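Local coordinates for anti-sigma-I factor RsgI3 (Clostridium thermocellum, PDB 6QE7), which senses plant polysaccharides outside the cell through a pectin-binding PA14 dyad and probably restrains the sigma factor SigI3 on the cytoplasmic side, at the calcium ion site. Numbering follows the deposited sequence.

Contact 1: the calcium ion site. Residues 12-13, 40, 42-46. With CA (calcium ion), chain B.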
# COMPACT_ATOMS: atom_id res chain seq x y z
N ASN A 12 4.23 7.06 1.01
CA ASN A 12 3.27 8.14 0.65
C ASN A 12 1.81 7.68 0.73
O ASN A 12 0.92 8.54 0.47
CB ASN A 12 3.54 8.67 -0.77
CG ASN A 12 4.34 9.94 -0.71
OD1 ASN A 12 3.98 10.81 0.06
ND2 ASN A 12 5.44 10.04 -1.46
N ASN A 13 1.56 6.42 1.06
CA ASN A 13 0.24 5.90 1.49
C ASN A 13 0.32 5.56 3.00
O ASN A 13 1.45 5.43 3.54
CB ASN A 13 -0.14 4.68 0.63
CG ASN A 13 -0.81 5.05 -0.69
OD1 ASN A 13 -1.28 6.17 -0.87
ND2 ASN A 13 -0.99 4.07 -1.57
N SER A 40 9.47 15.12 -0.22
CA SER A 40 9.13 13.97 -1.12
C SER A 40 7.90 13.21 -0.58
O SER A 40 7.37 12.33 -1.29
CB SER A 40 10.31 13.09 -1.32
OG SER A 40 10.60 12.40 -0.13
N GLY A 42 3.98 13.62 0.36
CA GLY A 42 2.79 14.50 0.28
C GLY A 42 1.99 14.65 1.57
O GLY A 42 1.91 13.71 2.37
N LYS A 43 1.29 15.78 1.70
CA LYS A 43 0.32 16.06 2.78
C LYS A 43 -0.67 14.93 2.85
O LYS A 43 -1.24 14.55 1.81
CB LYS A 43 -0.53 17.30 2.56
CG LYS A 43 -1.15 17.85 3.84
CD LYS A 43 -2.03 19.09 3.56
CE LYS A 43 -3.09 19.35 4.58
NZ LYS A 43 -2.48 19.67 5.90
N ASP A 44 -0.84 14.41 4.04
CA ASP A 44 -1.89 13.43 4.41
C ASP A 44 -1.54 12.01 3.91
O ASP A 44 -0.71 11.83 2.99
CB ASP A 44 -3.29 13.89 3.97
CG ASP A 44 -3.82 15.14 4.66
OD1 ASP A 44 -3.30 15.43 5.72
OD2 ASP A 44 -4.79 15.82 4.11
N THR A 45 -2.21 11.03 4.56
CA THR A 45 -2.17 9.58 4.27
C THR A 45 -0.72 9.15 4.02
O THR A 45 -0.40 8.80 2.89
CB THR A 45 -3.06 9.26 3.06
OG1 THR A 45 -2.59 10.11 2.02
CG2 THR A 45 -4.52 9.53 3.27
N TYR A 46 0.12 9.12 5.06
CA TYR A 46 1.47 8.62 4.95
C TYR A 46 1.72 7.69 6.13
O TYR A 46 0.87 7.67 7.07
CB TYR A 46 2.52 9.73 4.76
CG TYR A 46 2.56 10.83 5.79
CD1 TYR A 46 3.32 10.70 6.93
CD2 TYR A 46 1.98 12.08 5.56
CE1 TYR A 46 3.44 11.72 7.86
CE2 TYR A 46 2.19 13.15 6.42
CZ TYR A 46 2.87 12.96 7.61
OH TYR A 46 3.05 13.97 8.52
CA CA B . -0.46 10.27 0.94
O HOH W 1 0.36 10.85 -1.31
O HOH W 2 1.68 11.31 1.54
O HOH W 3 -1.39 12.47 0.42
O HOH W 4 -1.66 8.92 -0.69

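Contact 2: the calcium ion site. Residues 69-70, 88, 113-118. With CA (calcium ion), chain C.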
# COMPACT_ATOMS: atom_id res chain seq x y z
N ASP A 69 -0.07 10.95 16.48
CA ASP A 69 -1.25 11.28 15.66
C ASP A 69 -0.85 10.95 14.23
O ASP A 69 0.06 11.64 13.76
CB ASP A 69 -1.64 12.74 15.90
CG ASP A 69 -2.73 13.20 14.95
OD1 ASP A 69 -2.97 12.48 13.91
OD2 ASP A 69 -3.34 14.21 15.27
N ASP A 70 -1.43 9.88 13.58
CA ASP A 70 -2.54 9.09 14.11
C ASP A 70 -2.06 7.83 14.82
O ASP A 70 -1.63 7.91 15.96
CB ASP A 70 -3.56 8.76 13.04
CG ASP A 70 -4.22 10.05 12.56
OD1 ASP A 70 -3.53 10.81 11.77
OD2 ASP A 70 -5.40 10.26 12.88
N GLN A 88 -6.51 9.31 15.62
CA GLN A 88 -6.46 9.91 16.96
C GLN A 88 -5.61 11.17 16.90
O GLN A 88 -4.54 11.13 16.35
CB GLN A 88 -5.85 8.96 18.00
CG GLN A 88 -4.53 8.34 17.58
CD GLN A 88 -3.93 7.47 18.66
OE1 GLN A 88 -4.61 6.75 19.37
NE2 GLN A 88 -2.62 7.55 18.84
N GLN A 113 -0.23 8.69 9.61
CA GLN A 113 -1.00 9.94 9.53
C GLN A 113 -2.16 9.77 8.55
O GLN A 113 -1.96 9.27 7.37
CB GLN A 113 -0.06 11.07 9.06
CG GLN A 113 -0.79 12.18 8.30
CD GLN A 113 -1.60 13.12 9.14
OE1 GLN A 113 -2.22 12.74 10.13
NE2 GLN A 113 -1.50 14.42 8.82
N HIS A 114 -3.32 10.19 9.00
CA HIS A 114 -4.52 10.29 8.14
C HIS A 114 -4.60 11.73 7.62
O HIS A 114 -4.12 11.95 6.50
CB HIS A 114 -5.80 9.77 8.84
CG HIS A 114 -6.98 9.77 7.93
ND1 HIS A 114 -8.20 10.19 8.35
CD2 HIS A 114 -7.10 9.52 6.58
CE1 HIS A 114 -9.06 10.19 7.33
NE2 HIS A 114 -8.40 9.77 6.22
N VAL A 115 -5.12 12.66 8.42
CA VAL A 115 -5.32 14.08 8.03
C VAL A 115 -4.97 15.03 9.17
O VAL A 115 -4.56 14.61 10.27
CB VAL A 115 -6.76 14.29 7.54
CG1 VAL A 115 -7.10 13.48 6.25
CG2 VAL A 115 -7.78 14.04 8.63
N ARG A 116 -5.07 16.33 8.90
CA ARG A 116 -4.80 17.32 9.96
C ARG A 116 -3.40 17.10 10.51
O ARG A 116 -2.40 17.13 9.71
CB ARG A 116 -5.91 17.22 10.98
CG ARG A 116 -7.23 17.38 10.24
CD ARG A 116 -8.33 17.81 11.17
NE ARG A 116 -9.59 17.83 10.41
CZ ARG A 116 -10.55 18.73 10.56
NH1 ARG A 116 -10.40 19.72 11.43
NH2 ARG A 116 -11.67 18.62 9.89
N ALA A 117 -3.28 17.08 11.81
CA ALA A 117 -1.97 17.15 12.49
C ALA A 117 -1.28 15.79 12.39
O ALA A 117 -1.95 14.78 12.25
CB ALA A 117 -2.19 17.59 13.90
N ALA A 118 0.05 15.75 12.48
CA ALA A 118 0.85 14.50 12.40
C ALA A 118 2.05 14.62 13.35
O ALA A 118 2.79 15.66 13.28
CB ALA A 118 1.26 14.24 10.95
CA CA C . -3.61 13.23 11.84
O HOH W 5 -6.30 12.73 12.07
O HOH W 6 -5.41 14.33 13.59

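Contact 1: the calcium ion site
At least eight oxygens surround a calcium ion in the first PA14 domain of the extracellular sensing region, from protein and water alike. The packed half is built mainly from main chain. The carbonyl O of Asn12 lies 2.3 Å from the metal CA; the carbonyls of Asp44 and Thr45 come from the second segment, Asp44 O roughly across from Asn12 O and Thr45 O beside Asn12 O. Thr45 binds twice: besides its carbonyl, its hydroxyl OG1 reaches the metal CA at 2.4 Å. Chi1 of 55° puts OG1 in the crowded position between the backbone N and the carbonyl carbon, so both oxygens point to the same ion, while the methyl CG2 is anti to the carbonyl carbon. No carboxylate binds here; the Asp44 side chain turns away and offers only its main chain. The other half is looser and made of waters 1 to 4. Water 2 bridges the ion to Asn12 OD1 and Gly42 O, water 3 to Lys43 O, and water 4 to the side-chain amide oxygen Asn13 OD1 at 2.8 Å. Asn12 also braces the two segments with its amide: OD1 accepts from Gly42 N on an in-plane lone pair at 2.8 Å, and ND2 gives a nearly straight bond (172° at H) to Ser40 O, 3.0 Å away. The site thus clips the turn after strand 6-11 to the loop that leads into strand 46-51.

Contact 2: the calcium ion site
Two adjacent acidic side chains, one amide and two carbonyls hold this calcium ion between the ends of strands 60-69 and 105-113 and the loops that follow them; waters 5 and 6 bring the shell to seven modelled ligands. Asp69 and Asp70, joined by a cis peptide bond, both bind through OD1 alone; this cis Asp-Asp pair is typical of calcium-binding PA14 domains. In Asp70, CB leaves the backbone with CG anti to the carbonyl carbon (chi1 -65°), and CG stands 3.3 Å from the metal CA. From there Asp70 OD1 binds the ion and also takes a straight bond from His114 N at 2.8 Å, which arrives from above the carboxylate plane. Asp70 OD2 stays 3.6 Å from the metal CA; its anti lone pair receives Gln88 N, and it also meets water 5. Both oxygens are therefore engaged, fixing the carboxylate's rotation; the bound calcium would probably favour the ionised form. Asp69 CG is anti to its backbone N (chi1 172°), and its OD2 holds water 6. Gln113 bends at chi2 (75°) to bring OE1 to 2.3 Å from the metal CA. Val115 and Ala117 add their carbonyl oxygens, while the His114 ring has Val115 CG1 over its centre. On the other branch of the Gln113 amide, NE2 donates to Arg116 O at 3.0 Å, with that oxygen almost in the amide plane but the donor above the carbonyl plane.

Contact 1 and contact 2 lie in the same PA14 domain, the centres of their C-alpha atoms about 11 Å apart, and share no residue. Both sit at strand ends, and together they tie together segments that lie far apart in the sequence. Contact 1 binds through carbonyls, a hydroxyl and water; contact 2 adds two carboxylates and a side-chain amide to carbonyls and water. Contact 1 is probably structural. Contact 2 resembles the calcium site of sugar-binding PA14 domains and could face carbohydrate, which might replace its waters; with no sugar present, the structure alone does not show this.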